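Local coordinates for protein PppA (Pseudomonas aeruginosa, PDB 6JKV) that probably removes phosphate from phosphoserine or phosphothreonine as a manganese-binding PP2C-type phosphatase and is a key regulatory component of type VI secretion, at residues N24-Y29 with V203-S208; M39-N44 with P251-A256; V58-M63 with M119-V124; F209-D214 with L257-F262. All coordinates share one frame; numbering follows the deposited sequence.

Contact 1. Residues N24-Y29 with V203-S208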
loop_
_atom_site.group_PDB
_atom_site.type_symbol
_atom_site.label_atom_id
_atom_site.label_comp_id
_atom_site.label_asym_id
_atom_site.label_seq_id
_atom_site.Cartn_x
_atom_site.Cartn_y
_atom_site.Cartn_z
ATOM N N ASN A 24 28.197 -5.596 -2.097
ATOM C CA ASN A 24 26.880 -5.353 -2.788
ATOM C C ASN A 24 25.701 -5.505 -1.821
ATOM O O ASN A 24 24.552 -5.454 -2.292
ATOM C CB ASN A 24 26.704 -6.265 -4.008
ATOM C CG ASN A 24 27.393 -7.605 -3.850
ATOM O OD1 ASN A 24 27.084 -8.362 -2.925
ATOM N ND2 ASN A 24 28.345 -7.876 -4.732
ATOM N N SER A 25 25.945 -5.649 -0.520
ATOM C CA SER A 25 24.849 -5.793 0.461
ATOM C C SER A 25 24.228 -4.421 0.737
ATOM O O SER A 25 24.926 -3.401 0.636
ATOM C CB SER A 25 25.296 -6.490 1.723
ATOM O OG SER A 25 26.459 -5.897 2.275
ATOM N N VAL A 26 22.940 -4.422 1.060
ATOM C CA VAL A 26 22.151 -3.201 1.343
ATOM C C VAL A 26 22.443 -2.769 2.777
ATOM O O VAL A 26 22.313 -3.601 3.687
ATOM C CB VAL A 26 20.656 -3.460 1.104
ATOM C CG1 VAL A 26 19.780 -2.402 1.760
ATOM C CG2 VAL A 26 20.377 -3.545 -0.391
ATOM N N SER A 27 22.812 -1.503 2.954
ATOM C CA SER A 27 23.195 -0.908 4.260
ATOM C C SER A 27 21.997 -0.234 4.938
ATOM O O SER A 27 21.838 -0.422 6.156
ATOM C CB SER A 27 24.319 0.085 4.091
ATOM O OG SER A 27 25.453 -0.515 3.493
ATOM N N TYR A 28 21.207 0.545 4.198
ATOM C CA TYR A 28 20.298 1.567 4.777
ATOM C C TYR A 28 19.064 1.732 3.898
ATOM O O TYR A 28 19.162 1.571 2.671
ATOM C CB TYR A 28 21.044 2.897 4.914
ATOM C CG TYR A 28 20.277 4.021 5.567
ATOM C CD1 TYR A 28 20.097 4.056 6.945
ATOM C CD2 TYR A 28 19.753 5.066 4.817
ATOM C CE1 TYR A 28 19.417 5.097 7.557
ATOM C CE2 TYR A 28 19.061 6.108 5.417
ATOM C CZ TYR A 28 18.891 6.124 6.790
ATOM O OH TYR A 28 18.222 7.157 7.379
ATOM N N TYR A 29 17.940 2.055 4.532
ATOM C CA TYR A 29 16.651 2.339 3.863
ATOM C C TYR A 29 16.211 3.755 4.235
ATOM O O TYR A 29 16.087 4.033 5.422
ATOM C CB TYR A 29 15.603 1.305 4.264
ATOM C CG TYR A 29 15.785 -0.044 3.611
ATOM C CD1 TYR A 29 15.344 -0.274 2.316
ATOM C CD2 TYR A 29 16.422 -1.082 4.276
ATOM C CE1 TYR A 29 15.507 -1.507 1.702
ATOM C CE2 TYR A 29 16.609 -2.314 3.670
ATOM C CZ TYR A 29 16.153 -2.526 2.380
ATOM O OH TYR A 29 16.363 -3.750 1.817
ATOM N N VAL A 203 16.851 -7.371 -2.656
ATOM C CA VAL A 203 17.099 -5.904 -2.704
ATOM C C VAL A 203 18.564 -5.675 -3.066
ATOM O O VAL A 203 19.440 -6.322 -2.462
ATOM C CB VAL A 203 16.750 -5.212 -1.377
ATOM C CG1 VAL A 203 16.734 -3.703 -1.553
ATOM C CG2 VAL A 203 15.428 -5.717 -0.819
ATOM N N LEU A 204 18.801 -4.794 -4.034
ATOM C CA LEU A 204 20.155 -4.309 -4.380
ATOM C C LEU A 204 20.292 -2.855 -3.953
ATOM O O LEU A 204 19.317 -2.101 -3.988
ATOM C CB LEU A 204 20.380 -4.443 -5.888
ATOM C CG LEU A 204 20.609 -5.863 -6.394
ATOM C CD1 LEU A 204 20.734 -5.869 -7.907
ATOM C CD2 LEU A 204 21.837 -6.478 -5.735
ATOM N N PRO A 205 21.514 -2.416 -3.573
ATOM C CA PRO A 205 21.768 -0.996 -3.354
ATOM C C PRO A 205 21.355 -0.220 -4.611
ATOM O O PRO A 205 21.695 -0.644 -5.700
ATOM C CB PRO A 205 23.279 -0.921 -3.093
ATOM C CG PRO A 205 23.633 -2.309 -2.594
ATOM C CD PRO A 205 22.718 -3.239 -3.367
ATOM N N GLY A 206 20.599 0.859 -4.423
ATOM C CA GLY A 206 20.122 1.713 -5.519
ATOM C C GLY A 206 18.696 1.395 -5.918
ATOM O O GLY A 206 18.141 2.172 -6.728
ATOM N N ASP A 207 18.127 0.298 -5.402
ATOM C CA ASP A 207 16.710 -0.065 -5.644
ATOM C C ASP A 207 15.817 0.997 -5.015
ATOM O O ASP A 207 16.183 1.519 -3.954
ATOM C CB ASP A 207 16.345 -1.429 -5.058
ATOM C CG ASP A 207 16.847 -2.600 -5.880
ATOM O OD1 ASP A 207 17.458 -2.359 -6.941
ATOM O OD2 ASP A 207 16.629 -3.752 -5.441
ATOM N N SER A 208 14.697 1.292 -5.674
ATOM C CA SER A 208 13.615 2.169 -5.171
ATOM C C SER A 208 12.311 1.378 -5.168
ATOM O O SER A 208 12.171 0.447 -5.988
ATOM C CB SER A 208 13.461 3.408 -6.008
ATOM O OG SER A 208 14.258 4.457 -5.500
#
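V26 packs against V203 and P205 through a single methyl group. With CG1 anti to the backbone N (chi1 163°), CG2 is the branch that comes in: V26 CG2 lies 3.8 Å from V203 CG1 and the same distance from P205 CD, and it also sits 3.6 Å from V203 O. Carbonyl oxygens also lie against the proline ring, N24 O 3.1 Å from P205 CD and S25 O 3.6 Å from P205 CG. P205 is the second residue of a type II beta turn from L204 to D207, in the loop that leads from strand 197-202 of one sheet of the PP2C sandwich to strand 208-212 of the other. D207 N bonds L204 O across this turn, while D207 OD2 takes L204 N at 2.8 Å in a nearly straight bond (178°) that arrives well above the carboxylate plane; R147 forms a salt bridge with the same oxygen. The side chains of Y29 and V203 come head on, Y29 OH lying 3.4 Å from both V203 CG1 and V203 CG2. That hydroxyl is hydrogen-bonded to G130 O. Further along the N-terminal segment, S27 and Y28 both face F262 in a classic beta bulge.

Contact 2. Residues M39-N44 with P251-A256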
loop_
_atom_site.group_PDB
_atom_site.type_symbol
_atom_site.label_atom_id
_atom_site.label_comp_id
_atom_site.label_asym_id
_atom_site.label_seq_id
_atom_site.Cartn_x
_atom_site.Cartn_y
_atom_site.Cartn_z
ATOM N N MET A 39 -9.260 15.978 -4.875
ATOM C CA MET A 39 -10.031 17.154 -5.353
ATOM C C MET A 39 -11.526 16.843 -5.393
ATOM O O MET A 39 -12.289 17.764 -5.675
ATOM C CB MET A 39 -9.561 17.601 -6.739
ATOM C CG MET A 39 -8.064 17.832 -6.822
ATOM S SD MET A 39 -7.542 19.485 -6.344
ATOM C CE MET A 39 -7.409 19.342 -4.565
ATOM N N VAL A 40 -11.941 15.615 -5.085
ATOM C CA VAL A 40 -13.383 15.227 -5.087
ATOM C C VAL A 40 -13.798 14.855 -3.662
ATOM O O VAL A 40 -14.703 15.511 -3.114
ATOM C CB VAL A 40 -13.646 14.082 -6.078
ATOM C CG1 VAL A 40 -15.024 13.455 -5.880
ATOM C CG2 VAL A 40 -13.463 14.549 -7.511
ATOM N N ARG A 41 -13.168 13.835 -3.082
ATOM C CA ARG A 41 -13.469 13.417 -1.691
ATOM C C ARG A 41 -13.100 14.558 -0.736
ATOM O O ARG A 41 -12.221 15.390 -1.084
ATOM C CB ARG A 41 -12.723 12.133 -1.341
ATOM C CG ARG A 41 -13.326 10.884 -1.965
ATOM C CD ARG A 41 -12.467 9.670 -1.657
ATOM N NE ARG A 41 -13.049 8.419 -2.141
ATOM C CZ ARG A 41 -14.010 7.731 -1.517
ATOM N NH1 ARG A 41 -14.475 6.618 -2.060
ATOM N NH2 ARG A 41 -14.518 8.168 -0.372
ATOM N N LYS A 42 -13.796 14.636 0.400
ATOM C CA LYS A 42 -13.487 15.605 1.481
ATOM C C LYS A 42 -13.059 14.877 2.758
ATOM O O LYS A 42 -12.731 15.564 3.748
ATOM C CB LYS A 42 -14.698 16.492 1.764
ATOM C CG LYS A 42 -15.218 17.257 0.557
ATOM C CD LYS A 42 -14.118 17.990 -0.187
ATOM C CE LYS A 42 -14.621 19.165 -1.002
ATOM N NZ LYS A 42 -15.879 18.855 -1.728
ATOM N N VAL A 43 -13.054 13.544 2.744
ATOM C CA VAL A 43 -12.524 12.718 3.860
ATOM C C VAL A 43 -11.453 11.802 3.277
ATOM O O VAL A 43 -11.720 11.134 2.252
ATOM C CB VAL A 43 -13.643 11.931 4.564
ATOM C CG1 VAL A 43 -13.079 10.908 5.536
ATOM C CG2 VAL A 43 -14.611 12.868 5.269
ATOM N N ASN A 44 -10.275 11.796 3.901
ATOM C CA ASN A 44 -9.154 10.915 3.506
ATOM C C ASN A 44 -9.297 9.581 4.244
ATOM O O ASN A 44 -9.087 9.554 5.464
ATOM C CB ASN A 44 -7.812 11.592 3.769
ATOM C CG ASN A 44 -6.695 10.963 2.965
ATOM O OD1 ASN A 44 -6.842 9.849 2.464
ATOM N ND2 ASN A 44 -5.592 11.684 2.814
ATOM N N PRO A 251 -9.308 12.592 -8.394
ATOM C CA PRO A 251 -10.674 12.125 -8.146
ATOM C C PRO A 251 -10.796 11.265 -6.878
ATOM O O PRO A 251 -11.892 11.161 -6.363
ATOM C CB PRO A 251 -11.016 11.307 -9.397
ATOM C CG PRO A 251 -9.673 10.902 -9.971
ATOM C CD PRO A 251 -8.678 11.953 -9.553
ATOM N N ASP A 252 -9.679 10.694 -6.415
ATOM C CA ASP A 252 -9.612 9.802 -5.230
ATOM C C ASP A 252 -8.597 10.357 -4.225
ATOM O O ASP A 252 -7.759 11.195 -4.615
ATOM C CB ASP A 252 -9.240 8.376 -5.654
ATOM C CG ASP A 252 -9.552 7.317 -4.611
ATOM O OD1 ASP A 252 -10.051 7.682 -3.525
ATOM O OD2 ASP A 252 -9.289 6.138 -4.890
ATOM N N ASN A 253 -8.681 9.908 -2.969
ATOM C CA ASN A 253 -7.586 10.060 -1.981
ATOM C C ASN A 253 -6.321 9.537 -2.660
ATOM O O ASN A 253 -6.377 8.462 -3.277
ATOM C CB ASN A 253 -7.843 9.295 -0.684
ATOM C CG ASN A 253 -9.145 9.665 0.001
ATOM O OD1 ASN A 253 -9.676 8.874 0.779
ATOM N ND2 ASN A 253 -9.650 10.863 -0.257
ATOM N N ILE A 254 -5.228 10.280 -2.578
ATOM C CA ILE A 254 -3.969 9.916 -3.275
ATOM C C ILE A 254 -2.870 9.851 -2.224
ATOM O O ILE A 254 -2.632 10.868 -1.560
ATOM C CB ILE A 254 -3.650 10.899 -4.418
ATOM C CG1 ILE A 254 -2.259 10.631 -4.990
ATOM C CG2 ILE A 254 -3.821 12.345 -3.980
ATOM C CD1 ILE A 254 -2.073 11.171 -6.392
ATOM N N THR A 255 -2.259 8.676 -2.075
ATOM C CA THR A 255 -1.155 8.453 -1.119
ATOM C C THR A 255 0.027 7.836 -1.864
ATOM O O THR A 255 -0.196 6.938 -2.701
ATOM C CB THR A 255 -1.600 7.569 0.050
ATOM O OG1 THR A 255 -2.757 8.171 0.627
ATOM C CG2 THR A 255 -0.513 7.413 1.096
ATOM N N ALA A 256 1.230 8.317 -1.564
ATOM C CA ALA A 256 2.487 7.791 -2.124
ATOM C C ALA A 256 3.487 7.630 -0.983
ATOM O O ALA A 256 3.581 8.523 -0.119
ATOM C CB ALA A 256 3.009 8.702 -3.209
#
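The R41 and D252 side chains are aligned alongside one another, and R41 NE approaches D252 OD1 at 3.4 Å in a long salt bridge. The arginine leaves the backbone with CG anti to the carbonyl carbon (chi1 -75°) and then stays extended as far as NE, which lays its aliphatic part across N253: R41 CD is 3.4 Å from N253 ND2. The guanidinium and carboxylate planes are turned 40° from each other, and R41 NH2 forms a salt bridge with E45. D252 OD1 also accepts a weak bond from N253 N, and OD2 is a ligand of manganese, a site shared with D61 and D214. The contact thus sets the loop between strands 29-36 and 46-51 against the loop entering strand 254-261, at the metal-bearing end of the PP2C sandwich. N253 ND2 gives a hydrogen bond to V43 O, 3.3 Å long, with the donor 36° above the carbonyl plane. The same amide is held from outside, ND2 by V37 O and OD1 by E45 N, so both its ends are fixed. N44 passes N253 antiparallel, N44 OD1 lying 3.3 Å from N253 CB and N44 ND2 bonded to S35. Earlier in the loop, V40 CB rests 3.4 Å from the carbonyl oxygen P251 O.

Contact 3. Residues V58-M63 with M119-V124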
loop_
_atom_site.group_PDB
_atom_site.type_symbol
_atom_site.label_atom_id
_atom_site.label_comp_id
_atom_site.label_asym_id
_atom_site.label_seq_id
_atom_site.Cartn_x
_atom_site.Cartn_y
_atom_site.Cartn_z
ATOM N N VAL A 58 3.784 0.759 4.912
ATOM C CA VAL A 58 2.388 0.304 4.712
ATOM C C VAL A 58 1.618 1.435 4.042
ATOM O O VAL A 58 1.803 2.597 4.435
ATOM C CB VAL A 58 1.738 -0.119 6.043
ATOM C CG1 VAL A 58 0.278 -0.493 5.849
ATOM C CG2 VAL A 58 2.501 -1.259 6.708
ATOM N N VAL A 59 0.790 1.084 3.064
ATOM C CA VAL A 59 -0.300 1.952 2.552
ATOM C C VAL A 59 -1.603 1.149 2.590
ATOM O O VAL A 59 -1.598 -0.008 2.152
ATOM C CB VAL A 59 0.016 2.472 1.145
ATOM C CG1 VAL A 59 -1.181 3.195 0.543
ATOM C CG2 VAL A 59 1.248 3.365 1.147
ATOM N N ALA A 60 -2.673 1.752 3.106
ATOM C CA ALA A 60 -4.004 1.119 3.230
ATOM C C ALA A 60 -5.078 2.062 2.685
ATOM O O ALA A 60 -5.174 3.194 3.171
ATOM C CB ALA A 60 -4.263 0.750 4.672
ATOM N N ASP A 61 -5.848 1.596 1.705
ATOM C CA ASP A 61 -6.949 2.372 1.089
ATOM C C ASP A 61 -8.266 1.944 1.742
ATOM O O ASP A 61 -8.774 0.861 1.412
ATOM C CB ASP A 61 -6.985 2.184 -0.428
ATOM C CG ASP A 61 -8.041 3.042 -1.104
ATOM O OD1 ASP A 61 -8.916 3.570 -0.386
ATOM O OD2 ASP A 61 -7.994 3.164 -2.343
ATOM N N GLY A 62 -8.787 2.772 2.645
ATOM C CA GLY A 62 -10.052 2.504 3.347
ATOM C C GLY A 62 -11.243 2.746 2.445
ATOM O O GLY A 62 -11.169 3.632 1.578
ATOM N N MET A 63 -12.311 1.976 2.645
ATOM C CA MET A 63 -13.592 2.154 1.928
ATOM C C MET A 63 -14.735 2.140 2.942
ATOM O O MET A 63 -14.664 1.367 3.915
ATOM C CB MET A 63 -13.799 1.047 0.895
ATOM C CG MET A 63 -13.677 -0.350 1.469
ATOM S SD MET A 63 -14.308 -1.612 0.356
ATOM C CE MET A 63 -12.778 -2.198 -0.370
ATOM N N MET A 119 -17.392 -1.644 4.992
ATOM C CA MET A 119 -16.402 -1.324 6.046
ATOM C C MET A 119 -15.163 -2.188 5.808
ATOM O O MET A 119 -15.171 -3.383 6.140
ATOM C CB MET A 119 -16.971 -1.567 7.445
ATOM C CG MET A 119 -15.993 -1.224 8.567
ATOM S SD MET A 119 -16.686 -1.429 10.225
ATOM C CE MET A 119 -17.923 -0.135 10.263
ATOM N N GLY A 120 -14.139 -1.604 5.202
ATOM C CA GLY A 120 -12.907 -2.343 4.925
ATOM C C GLY A 120 -11.791 -1.433 4.485
ATOM O O GLY A 120 -11.947 -0.197 4.497
ATOM N N SER A 121 -10.683 -2.040 4.097
ATOM C CA SER A 121 -9.509 -1.309 3.587
ATOM C C SER A 121 -8.609 -2.280 2.842
ATOM O O SER A 121 -8.437 -3.421 3.291
ATOM C CB SER A 121 -8.763 -0.606 4.692
ATOM O OG SER A 121 -7.539 -0.066 4.212
ATOM N N THR A 122 -8.071 -1.825 1.721
ATOM C CA THR A 122 -6.979 -2.536 1.030
ATOM C C THR A 122 -5.728 -2.450 1.904
ATOM O O THR A 122 -5.682 -1.652 2.877
ATOM C CB THR A 122 -6.730 -1.958 -0.364
ATOM O OG1 THR A 122 -5.940 -0.786 -0.152
ATOM C CG2 THR A 122 -8.016 -1.640 -1.101
ATOM N N LEU A 123 -4.737 -3.257 1.570
ATOM C CA LEU A 123 -3.420 -3.167 2.216
ATOM C C LEU A 123 -2.339 -3.480 1.197
ATOM O O LEU A 123 -2.532 -4.397 0.408
ATOM C CB LEU A 123 -3.344 -4.140 3.393
ATOM C CG LEU A 123 -1.959 -4.199 4.025
ATOM C CD1 LEU A 123 -2.030 -3.936 5.515
ATOM C CD2 LEU A 123 -1.273 -5.517 3.721
ATOM N N VAL A 124 -1.245 -2.731 1.251
ATOM C CA VAL A 124 0.043 -3.111 0.617
ATOM C C VAL A 124 1.141 -2.740 1.609
ATOM O O VAL A 124 1.145 -1.598 2.103
ATOM C CB VAL A 124 0.235 -2.447 -0.762
ATOM C CG1 VAL A 124 0.132 -0.936 -0.704
ATOM C CG2 VAL A 124 1.550 -2.862 -1.395
#
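The flat carboxylate of D61, a residue that T122 meets at its backbone and CB, is turned to metal. Its OD1 binds one manganese together with G62 O, and its OD2 binds a second manganese shared with D214 and D252, so this aspartate bridges the two-metal centre of the PP2C fold from near the end of its strand. T122 OG1 stays clear of the carboxylate: it lies 3.2 Å from D61 CB and accepts D61 N at 3.0 Å, with S141 as a further partner of the hydroxyl. Strand 120-129 is interrupted at T122, yet T122 N still bonds D61 O at 2.8 Å. On either side of this break the strands pair antiparallel. V59 with V124 is a hydrogen-bonded pair, V59 N to V124 O and V124 N to V59 O both at 2.9 Å. M63 with G120 is another, M63 N reaching G120 O at 2.9 Å, and G62 with S121 is a non-hydrogen-bonded pair. V59 and V124 face the other sheet, V59 CB resting 3.9 Å from V124 CG1, and M63 lies on the same face, M63 CG being 3.5 Å from G120 O. The side chain of S121 turns the other way, towards helix 69-82. S121 OG lies anti to the backbone N (chi1 172°), beside the carbonyl carbon, and donates to T122 O at 2.8 Å, in the carbonyl plane and on a lone pair.

Contact 4. Residues F209-D214 with L257-F262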
loop_
_atom_site.group_PDB
_atom_site.type_symbol
_atom_site.label_atom_id
_atom_site.label_comp_id
_atom_site.label_asym_id
_atom_site.label_seq_id
_atom_site.Cartn_x
_atom_site.Cartn_y
_atom_site.Cartn_z
ATOM N N PHE A 209 11.395 1.772 -4.294
ATOM C CA PHE A 209 10.071 1.134 -4.143
ATOM C C PHE A 209 9.024 2.222 -3.978
ATOM O O PHE A 209 9.291 3.225 -3.305
ATOM C CB PHE A 209 10.055 0.182 -2.949
ATOM C CG PHE A 209 11.113 -0.880 -3.017
ATOM C CD1 PHE A 209 10.903 -2.038 -3.739
ATOM C CD2 PHE A 209 12.318 -0.716 -2.358
ATOM C CE1 PHE A 209 11.877 -3.021 -3.796
ATOM C CE2 PHE A 209 13.289 -1.704 -2.408
ATOM C CZ PHE A 209 13.067 -2.851 -3.127
ATOM N N LEU A 210 7.868 2.005 -4.586
ATOM C CA LEU A 210 6.690 2.879 -4.424
ATOM C C LEU A 210 5.511 2.034 -3.954
ATOM O O LEU A 210 5.132 1.095 -4.671
ATOM C CB LEU A 210 6.366 3.561 -5.755
ATOM C CG LEU A 210 5.001 4.245 -5.785
ATOM C CD1 LEU A 210 5.031 5.504 -4.933
ATOM C CD2 LEU A 210 4.575 4.557 -7.208
ATOM N N LEU A 211 4.993 2.365 -2.777
ATOM C CA LEU A 211 3.679 1.901 -2.286
ATOM C C LEU A 211 2.677 3.031 -2.535
ATOM O O LEU A 211 2.976 4.208 -2.195
ATOM C CB LEU A 211 3.773 1.566 -0.796
ATOM C CG LEU A 211 4.694 0.408 -0.412
ATOM C CD1 LEU A 211 6.160 0.823 -0.370
ATOM C CD2 LEU A 211 4.280 -0.147 0.946
ATOM N N CYS A 212 1.525 2.713 -3.114
ATOM C CA CYS A 212 0.535 3.764 -3.432
ATOM C C CYS A 212 -0.878 3.197 -3.416
ATOM O O CYS A 212 -1.064 1.974 -3.584
ATOM C CB CYS A 212 0.842 4.439 -4.767
ATOM S SG CYS A 212 0.609 3.407 -6.239
ATOM N N SER A 213 -1.836 4.083 -3.177
ATOM C CA SER A 213 -3.269 3.799 -3.359
ATOM C C SER A 213 -3.602 4.029 -4.829
ATOM O O SER A 213 -2.792 4.670 -5.533
ATOM C CB SER A 213 -4.116 4.629 -2.444
ATOM O OG SER A 213 -4.007 6.014 -2.744
ATOM N N ASP A 214 -4.751 3.521 -5.268
ATOM C CA ASP A 214 -5.169 3.591 -6.690
ATOM C C ASP A 214 -5.318 5.057 -7.117
ATOM O O ASP A 214 -5.240 5.326 -8.316
ATOM C CB ASP A 214 -6.442 2.782 -6.937
ATOM C CG ASP A 214 -7.627 3.226 -6.097
ATOM O OD1 ASP A 214 -7.410 3.961 -5.107
ATOM O OD2 ASP A 214 -8.755 2.836 -6.441
ATOM N N LEU A 257 4.168 6.492 -0.977
ATOM C CA LEU A 257 5.246 6.185 -0.012
ATOM C C LEU A 257 6.414 5.605 -0.803
ATOM O O LEU A 257 6.217 4.582 -1.499
ATOM C CB LEU A 257 4.716 5.202 1.034
ATOM C CG LEU A 257 5.474 5.172 2.356
ATOM C CD1 LEU A 257 4.550 4.774 3.507
ATOM C CD2 LEU A 257 6.648 4.216 2.246
ATOM N N VAL A 258 7.570 6.263 -0.726
ATOM C CA VAL A 258 8.776 5.868 -1.499
ATOM C C VAL A 258 9.842 5.393 -0.517
ATOM O O VAL A 258 10.049 6.050 0.517
ATOM C CB VAL A 258 9.276 6.995 -2.421
ATOM C CG1 VAL A 258 10.686 6.720 -2.937
ATOM C CG2 VAL A 258 8.313 7.184 -3.579
ATOM N N VAL A 259 10.458 4.264 -0.843
ATOM C CA VAL A 259 11.576 3.671 -0.072
ATOM C C VAL A 259 12.764 3.537 -1.023
ATOM O O VAL A 259 12.579 3.058 -2.164
ATOM C CB VAL A 259 11.179 2.315 0.536
ATOM C CG1 VAL A 259 12.294 1.727 1.383
ATOM C CG2 VAL A 259 9.903 2.427 1.356
ATOM N N ARG A 260 13.942 3.931 -0.556
ATOM C CA ARG A 260 15.194 3.811 -1.333
ATOM C C ARG A 260 16.224 3.031 -0.517
ATOM O O ARG A 260 16.430 3.373 0.652
ATOM C CB ARG A 260 15.738 5.188 -1.708
ATOM C CG ARG A 260 17.019 5.115 -2.528
ATOM C CD ARG A 260 17.458 6.478 -2.995
ATOM N NE ARG A 260 16.740 6.911 -4.185
ATOM C CZ ARG A 260 17.014 6.513 -5.416
ATOM N NH1 ARG A 260 17.975 5.624 -5.632
ATOM N NH2 ARG A 260 16.322 7.009 -6.430
ATOM N N ALA A 261 16.856 2.037 -1.145
ATOM C CA ALA A 261 17.899 1.190 -0.534
ATOM C C ALA A 261 19.284 1.733 -0.892
ATOM O O ALA A 261 19.467 2.175 -2.044
ATOM C CB ALA A 261 17.733 -0.231 -0.998
ATOM N N PHE A 262 20.225 1.670 0.057
ATOM C CA PHE A 262 21.638 2.094 -0.138
ATOM C C PHE A 262 22.591 0.951 0.217
ATOM O O PHE A 262 22.235 0.211 1.116
ATOM C CB PHE A 262 21.960 3.339 0.690
ATOM C CG PHE A 262 21.151 4.561 0.335
ATOM C CD1 PHE A 262 19.843 4.700 0.773
ATOM C CD2 PHE A 262 21.701 5.575 -0.438
ATOM C CE1 PHE A 262 19.101 5.821 0.439
ATOM C CE2 PHE A 262 20.960 6.703 -0.762
ATOM C CZ PHE A 262 19.661 6.825 -0.324
#
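F209 and V259 bond each other twice through their backbones: F209 N reaches V259 O at 2.8 Å, and V259 N returns to F209 O at 2.9 Å. L211 and L257 repeat the arrangement, with L211 N to L257 O and L257 N to L211 O both at 2.8 Å. Between these hydrogen-bonded pairs, L210 and V258 form a non-hydrogen-bonded pair whose own polar groups turn outward, L210 to Y144 on strand 142-147 and V258 to A32 on strand 29-36. CA-H...O contacts add to two of the acceptors, V258 CA lying 3.2 Å from F209 O and L210 CA 3.4 Å from L257 O. On one face of this antiparallel sheet L211, L257 and V259 pack on V59 and W57 of the other sheet. On the opposite face L210 CD1 touches V258 CG2 at 3.9 Å, beneath helix 234-247. Past the strand, S213 OG bonds D46 and T255 N; D214 OD1 is a manganese ligand and D214 OD2 forms a salt bridge with K218. With their backbone polar groups bonded across and outward, residues 209-211 and 257-259 can present apolar side chains on both faces, while the chain leaving L211 delivers a metal-binding carboxylate.

How the contacts relate
Contacts 1 and 2 lie on opposite sides of the chain's centre, their own centres 32 Å apart, with contacts 3 and 4 between them. Strand 254-261 carries parts of contacts 2 and 4, and F262, the residue after the strand and the last of the chain, meets the 24-29 segment of contact 1. Contact 3 belongs to the other sheet of the sandwich; it packs on contact 4 through V59 and L211, centres 16 Å apart. Along the chain, contact 3 falls within the spans of contacts 1 and 2, whose segments alternate, and it closes before contact 4 opens. Contacts 2, 3 and 4 meet at the two-manganese site, while contact 1 lies away from it.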